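Local coordinates for cycloalternan-forming enzyme (Listeria monocytogenes serovar 1/2a, PDB 5F7U), which is a multidomain glycoside hydrolase family 31 protein, with a TIM-barrel core and a family 6 carbohydrate-binding module, that binds glycans at several sites, at residues S382-A387 with A449-V454; N390-T395 with T686-F691. The protein carries 1 engineered substitution. All blocks are in the same frame, centred on the assembly; numbering follows the deposited sequence.

Interaction 1: S382-A387 with A449-V454; sequences SALSNA and AGMNIV
The helical backbone at L384 comes nearest the 449-454 segment at A449, with 7.0 Å between L384 CA and A449 CA, just where the chain turns out of one barrel helix and into a strand. This is the outer layer of a TIM barrel: helix 377-389 follows the first strand, 367-369, while A449-V454 joins the end of helix 439-448 to the third strand, 452-457. G450, with positive phi (79°), ends the latter helix in a Schellman motif, and M451 just after it points its side chain toward helix 377-389.

The contact is wholly apolar and rests on four side chains. One methyl of L384 does most of the work. Its CG stands beside the backbone N (chi1 -58°), and CD2 touches both sides of the turn, lying 4.0 Å from A449 CB and 3.9 Å from M451 SD. The leucine and methionine run past each other in opposite directions, so they meet alongside rather than end to end. M451 is extended beyond CG, which carries the thioether across to the helix surface. V446 of helix 439-448 and M369 of the first strand also border this methionine, and S445 packs against L384. The methionine thus lies between the first strand and the two helices, 377-389 and 439-448. Its terminal methyl reaches one helical turn beyond the leucine, where M451 CE lies 4.2 Å from A387 CB.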
loop_
_atom_site.group_PDB
_atom_site.type_symbol
_atom_site.label_atom_id
_atom_site.label_comp_id
_atom_site.label_asym_id
_atom_site.label_seq_id
_atom_site.Cartn_x
_atom_site.Cartn_y
_atom_site.Cartn_z
ATOM N N SER A 382 -0.893 -32.557 -2.650
ATOM C CA SER A 382 0.411 -32.481 -1.983
ATOM C C SER A 382 0.576 -31.181 -1.229
ATOM O O SER A 382 1.084 -31.207 -0.118
ATOM C CB SER A 382 1.578 -32.664 -2.954
ATOM O OG SER A 382 1.562 -33.986 -3.454
ATOM N N ALA A 383 0.167 -30.049 -1.828
ATOM C CA ALA A 383 0.220 -28.758 -1.130
ATOM C C ALA A 383 -0.606 -28.769 0.154
ATOM O O ALA A 383 -0.145 -28.288 1.199
ATOM C CB ALA A 383 -0.228 -27.612 -2.046
ATOM N N LEU A 384 -1.808 -29.338 0.087
ATOM C CA LEU A 384 -2.664 -29.425 1.286
ATOM C C LEU A 384 -2.080 -30.363 2.336
ATOM O O LEU A 384 -2.083 -30.045 3.531
ATOM C CB LEU A 384 -4.098 -29.852 0.932
ATOM C CG LEU A 384 -4.834 -28.927 -0.063
ATOM C CD1 LEU A 384 -6.151 -29.563 -0.486
ATOM C CD2 LEU A 384 -5.028 -27.494 0.454
ATOM N N SER A 385 -1.576 -31.513 1.880
ATOM C CA SER A 385 -0.946 -32.489 2.758
ATOM C C SER A 385 0.302 -31.912 3.442
ATOM O O SER A 385 0.502 -32.084 4.669
ATOM C CB SER A 385 -0.575 -33.743 1.943
ATOM O OG SER A 385 0.011 -34.689 2.809
ATOM N N ASN A 386 1.147 -31.247 2.650
ATOM C CA ASN A 386 2.341 -30.578 3.197
ATOM C C ASN A 386 2.012 -29.483 4.190
ATOM O O ASN A 386 2.693 -29.354 5.223
ATOM C CB ASN A 386 3.230 -30.018 2.076
ATOM C CG ASN A 386 3.966 -31.099 1.315
ATOM O OD1 ASN A 386 4.346 -32.114 1.885
ATOM N ND2 ASN A 386 4.181 -30.885 0.018
ATOM N N ALA A 387 0.990 -28.684 3.884
ATOM C CA ALA A 387 0.542 -27.657 4.827
ATOM C C ALA A 387 0.058 -28.297 6.119
ATOM O O ALA A 387 0.437 -27.854 7.190
ATOM C CB ALA A 387 -0.528 -26.754 4.222
ATOM N N ALA A 449 -9.783 -28.148 3.948
ATOM C CA ALA A 449 -8.573 -27.697 4.636
ATOM C C ALA A 449 -8.732 -26.305 5.247
ATOM O O ALA A 449 -7.796 -25.799 5.848
ATOM C CB ALA A 449 -7.378 -27.716 3.681
ATOM N N GLY A 450 -9.910 -25.697 5.104
ATOM C CA GLY A 450 -10.165 -24.353 5.634
ATOM C C GLY A 450 -9.576 -23.262 4.751
ATOM O O GLY A 450 -9.316 -22.150 5.216
ATOM N N MET A 451 -9.364 -23.578 3.475
ATOM C CA MET A 451 -8.831 -22.617 2.520
ATOM C C MET A 451 -9.855 -22.278 1.448
ATOM O O MET A 451 -10.898 -22.912 1.341
ATOM C CB MET A 451 -7.525 -23.115 1.889
ATOM C CG MET A 451 -6.515 -23.623 2.902
ATOM S SD MET A 451 -4.932 -24.055 2.183
ATOM C CE MET A 451 -4.279 -24.998 3.559
ATOM N N ASN A 452 -9.533 -21.258 0.673
ATOM C CA ASN A 452 -10.410 -20.672 -0.312
ATOM C C ASN A 452 -9.558 -20.479 -1.540
ATOM O O ASN A 452 -8.407 -20.062 -1.442
ATOM C CB ASN A 452 -10.901 -19.318 0.185
ATOM C CG ASN A 452 -11.671 -19.415 1.481
ATOM O OD1 ASN A 452 -12.871 -19.495 1.439
ATOM N ND2 ASN A 452 -10.979 -19.452 2.633
ATOM N N ILE A 453 -10.113 -20.785 -2.702
ATOM C CA ILE A 453 -9.273 -20.908 -3.894
ATOM C C ILE A 453 -9.614 -19.839 -4.925
ATOM O O ILE A 453 -10.785 -19.574 -5.179
ATOM C CB ILE A 453 -9.388 -22.332 -4.513
ATOM C CG1 ILE A 453 -8.345 -22.545 -5.631
ATOM C CG2 ILE A 453 -10.815 -22.648 -4.994
ATOM C CD1 ILE A 453 -8.111 -24.021 -5.953
ATOM N N VAL A 454 -8.595 -19.237 -5.520
ATOM C CA VAL A 454 -8.812 -18.310 -6.642
ATOM C C VAL A 454 -8.108 -18.828 -7.905
ATOM O O VAL A 454 -7.097 -19.541 -7.807
ATOM C CB VAL A 454 -8.397 -16.833 -6.316
ATOM C CG1 VAL A 454 -9.118 -16.339 -5.061
ATOM C CG2 VAL A 454 -6.900 -16.686 -6.161
#

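Interaction 2: N390-T395 with T686-F691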
loop_
_atom_site.group_PDB
_atom_site.type_symbol
_atom_site.label_atom_id
_atom_site.label_comp_id
_atom_site.label_asym_id
_atom_site.label_seq_id
_atom_site.Cartn_x
_atom_site.Cartn_y
_atom_site.Cartn_z
ATOM N N ASN A 390 2.951 -29.905 8.249
ATOM C CA ASN A 390 3.835 -28.859 8.761
ATOM C C ASN A 390 3.111 -27.815 9.620
ATOM O O ASN A 390 3.680 -26.758 9.937
ATOM C CB ASN A 390 4.593 -28.217 7.588
ATOM C CG ASN A 390 5.642 -29.153 7.004
ATOM O OD1 ASN A 390 6.695 -29.339 7.604
ATOM N ND2 ASN A 390 5.345 -29.781 5.865
ATOM N N ASP A 391 1.867 -28.123 10.000
ATOM C CA ASP A 391 1.034 -27.243 10.834
ATOM C C ASP A 391 0.989 -25.794 10.317
ATOM O O ASP A 391 1.297 -24.844 11.051
ATOM C CB ASP A 391 1.500 -27.302 12.304
ATOM C CG ASP A 391 1.481 -28.721 12.869
ATOM O OD1 ASP A 391 0.469 -29.423 12.690
ATOM O OD2 ASP A 391 2.480 -29.136 13.498
ATOM N N ILE A 392 0.620 -25.666 9.041
ATOM C CA ILE A 392 0.526 -24.365 8.370
ATOM C C ILE A 392 -0.958 -24.125 8.052
ATOM O O ILE A 392 -1.451 -24.579 7.011
ATOM C CB ILE A 392 1.415 -24.307 7.090
ATOM C CG1 ILE A 392 2.876 -24.692 7.373
ATOM C CG2 ILE A 392 1.290 -22.940 6.401
ATOM C CD1 ILE A 392 3.630 -23.772 8.338
ATOM N N PRO A 393 -1.674 -23.412 8.945
ATOM C CA PRO A 393 -3.106 -23.188 8.769
ATOM C C PRO A 393 -3.400 -22.005 7.817
ATOM O O PRO A 393 -3.990 -20.994 8.203
ATOM C CB PRO A 393 -3.568 -22.929 10.198
ATOM C CG PRO A 393 -2.414 -22.183 10.795
ATOM C CD PRO A 393 -1.212 -22.899 10.252
ATOM N N ALA A 394 -3.026 -22.173 6.557
ATOM C CA ALA A 394 -3.263 -21.161 5.544
ATOM C C ALA A 394 -4.764 -21.034 5.277
ATOM O O ALA A 394 -5.544 -21.943 5.612
ATOM C CB ALA A 394 -2.515 -21.526 4.257
ATOM N N THR A 395 -5.170 -19.908 4.681
ATOM C CA THR A 395 -6.588 -19.691 4.355
ATOM C C THR A 395 -6.854 -19.420 2.880
ATOM O O THR A 395 -8.003 -19.498 2.435
ATOM C CB THR A 395 -7.198 -18.547 5.178
ATOM O OG1 THR A 395 -6.464 -17.344 4.934
ATOM C CG2 THR A 395 -7.179 -18.894 6.676
ATOM N N THR A 686 15.618 -24.881 10.573
ATOM C CA THR A 686 15.073 -23.859 11.482
ATOM C C THR A 686 14.116 -22.870 10.784
ATOM O O THR A 686 13.430 -22.110 11.461
ATOM C CB THR A 686 16.172 -23.054 12.197
ATOM O OG1 THR A 686 16.869 -22.242 11.238
ATOM C CG2 THR A 686 17.156 -23.987 12.918
ATOM N N ILE A 687 14.065 -22.904 9.448
ATOM C CA ILE A 687 13.092 -22.101 8.695
ATOM C C ILE A 687 11.658 -22.421 9.121
ATOM O O ILE A 687 10.839 -21.513 9.290
ATOM C CB ILE A 687 13.259 -22.281 7.167
ATOM C CG1 ILE A 687 14.470 -21.478 6.666
ATOM C CG2 ILE A 687 12.013 -21.834 6.413
ATOM C CD1 ILE A 687 14.863 -21.798 5.237
ATOM N N LEU A 688 11.370 -23.714 9.295
ATOM C CA LEU A 688 10.015 -24.124 9.652
ATOM C C LEU A 688 9.505 -23.530 10.981
ATOM O O LEU A 688 8.428 -22.908 10.971
ATOM C CB LEU A 688 9.792 -25.648 9.537
ATOM C CG LEU A 688 8.352 -26.077 9.876
ATOM C CD1 LEU A 688 7.340 -25.568 8.842
ATOM C CD2 LEU A 688 8.288 -27.588 10.014
ATOM N N PRO A 689 10.256 -23.699 12.103
ATOM C CA PRO A 689 9.769 -23.093 13.358
ATOM C C PRO A 689 9.708 -21.566 13.327
ATOM O O PRO A 689 8.807 -20.988 13.939
ATOM C CB PRO A 689 10.764 -23.588 14.430
ATOM C CG PRO A 689 11.905 -24.191 13.681
ATOM C CD PRO A 689 11.338 -24.672 12.374
ATOM N N THR A 690 10.610 -20.929 12.576
ATOM C CA THR A 690 10.563 -19.474 12.419
ATOM C C THR A 690 9.328 -19.049 11.619
ATOM O O THR A 690 8.605 -18.120 12.022
ATOM C CB THR A 690 11.881 -18.937 11.819
ATOM O OG1 THR A 690 12.939 -19.280 12.719
ATOM C CG2 THR A 690 11.831 -17.426 11.660
ATOM N N PHE A 691 9.060 -19.746 10.516
ATOM C CA PHE A 691 7.840 -19.491 9.738
ATOM C C PHE A 691 6.576 -19.687 10.594
ATOM O O PHE A 691 5.681 -18.851 10.586
ATOM C CB PHE A 691 7.765 -20.364 8.478
ATOM C CG PHE A 691 6.682 -19.955 7.523
ATOM C CD1 PHE A 691 5.369 -20.415 7.683
ATOM C CD2 PHE A 691 6.974 -19.118 6.443
ATOM C CE1 PHE A 691 4.365 -20.030 6.794
ATOM C CE2 PHE A 691 5.983 -18.724 5.556
ATOM C CZ PHE A 691 4.670 -19.192 5.719
#
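A Schellman motif closes helix 377-389, and the residues around it present N390 and I392 to L688 and F691 on helix 687-700. D391 is the C-prime residue, with positive phi, and the chain turns back so that I392 N bonds to A387 O. N390 and I392 thereby both direct their side chains at the second helix, and the backbone O of D391, between them, is hydrogen-bonded to Y696 OH further along the same helix. N390 meets L688 at about a right angle. Its OD1 sits 3.4 Å from L688 CD2, whereas the other leucine methyl, CD1, lies 4.0 Å from N390 CB, so the leucine fork spans the root and the oxygen of the amide side chain. L688 CG is anti to its own backbone N (chi1 -178°), which swings the fork out from the helix to this position. The amide nitrogen of N390 is used within its own helix end, donating to N386 O, and N390 O accepts from Q692 NE2, a polar tie to helix 687-700 beside the apolar contact.

Within the TIM barrel, this loop leads from the helix after the first strand to the second strand, 396-399, and helix 687-700 comes after the last strand, 657-660, and the intervening helix 675-682; the contact therefore lies where the end of the barrel sequence meets its beginning. Here I392 goes in deeper than N390. Its CD1 methyl approaches the F691 ring obliquely, 3.8 Å from F691 CD1, and also lies 4.2 Å from L688 CD1. The isoleucine and phenylalanine side chains cross nearly perpendicularly. Y645 and T649 of helix 642-653 pack against the same ring. Past I392 the loop bends at P393, the centre of an inverse gamma turn, where A394 N makes a weak 2.9 Å bond to I392 O.

From the N terminus, the chain passes through 382-387 and then, after two residues, 390-395; it next reaches 449-454, where interaction 1 closes a loop of 61 residues, and finally 686-691, where interaction 2 closes one of 290. The segments alternate, so the two loops cross rather than nest. Interaction 1 joins the helix after the first barrel strand to the entry of the third strand, and interaction 2 joins the loop between that helix and the second strand to helix 687-700, after the eighth strand. Their centres lie 13 Å apart, and they touch directly: N452 ND2 probably bonds to T395 O (3.0 Å), and M451 CG packs against A394 O.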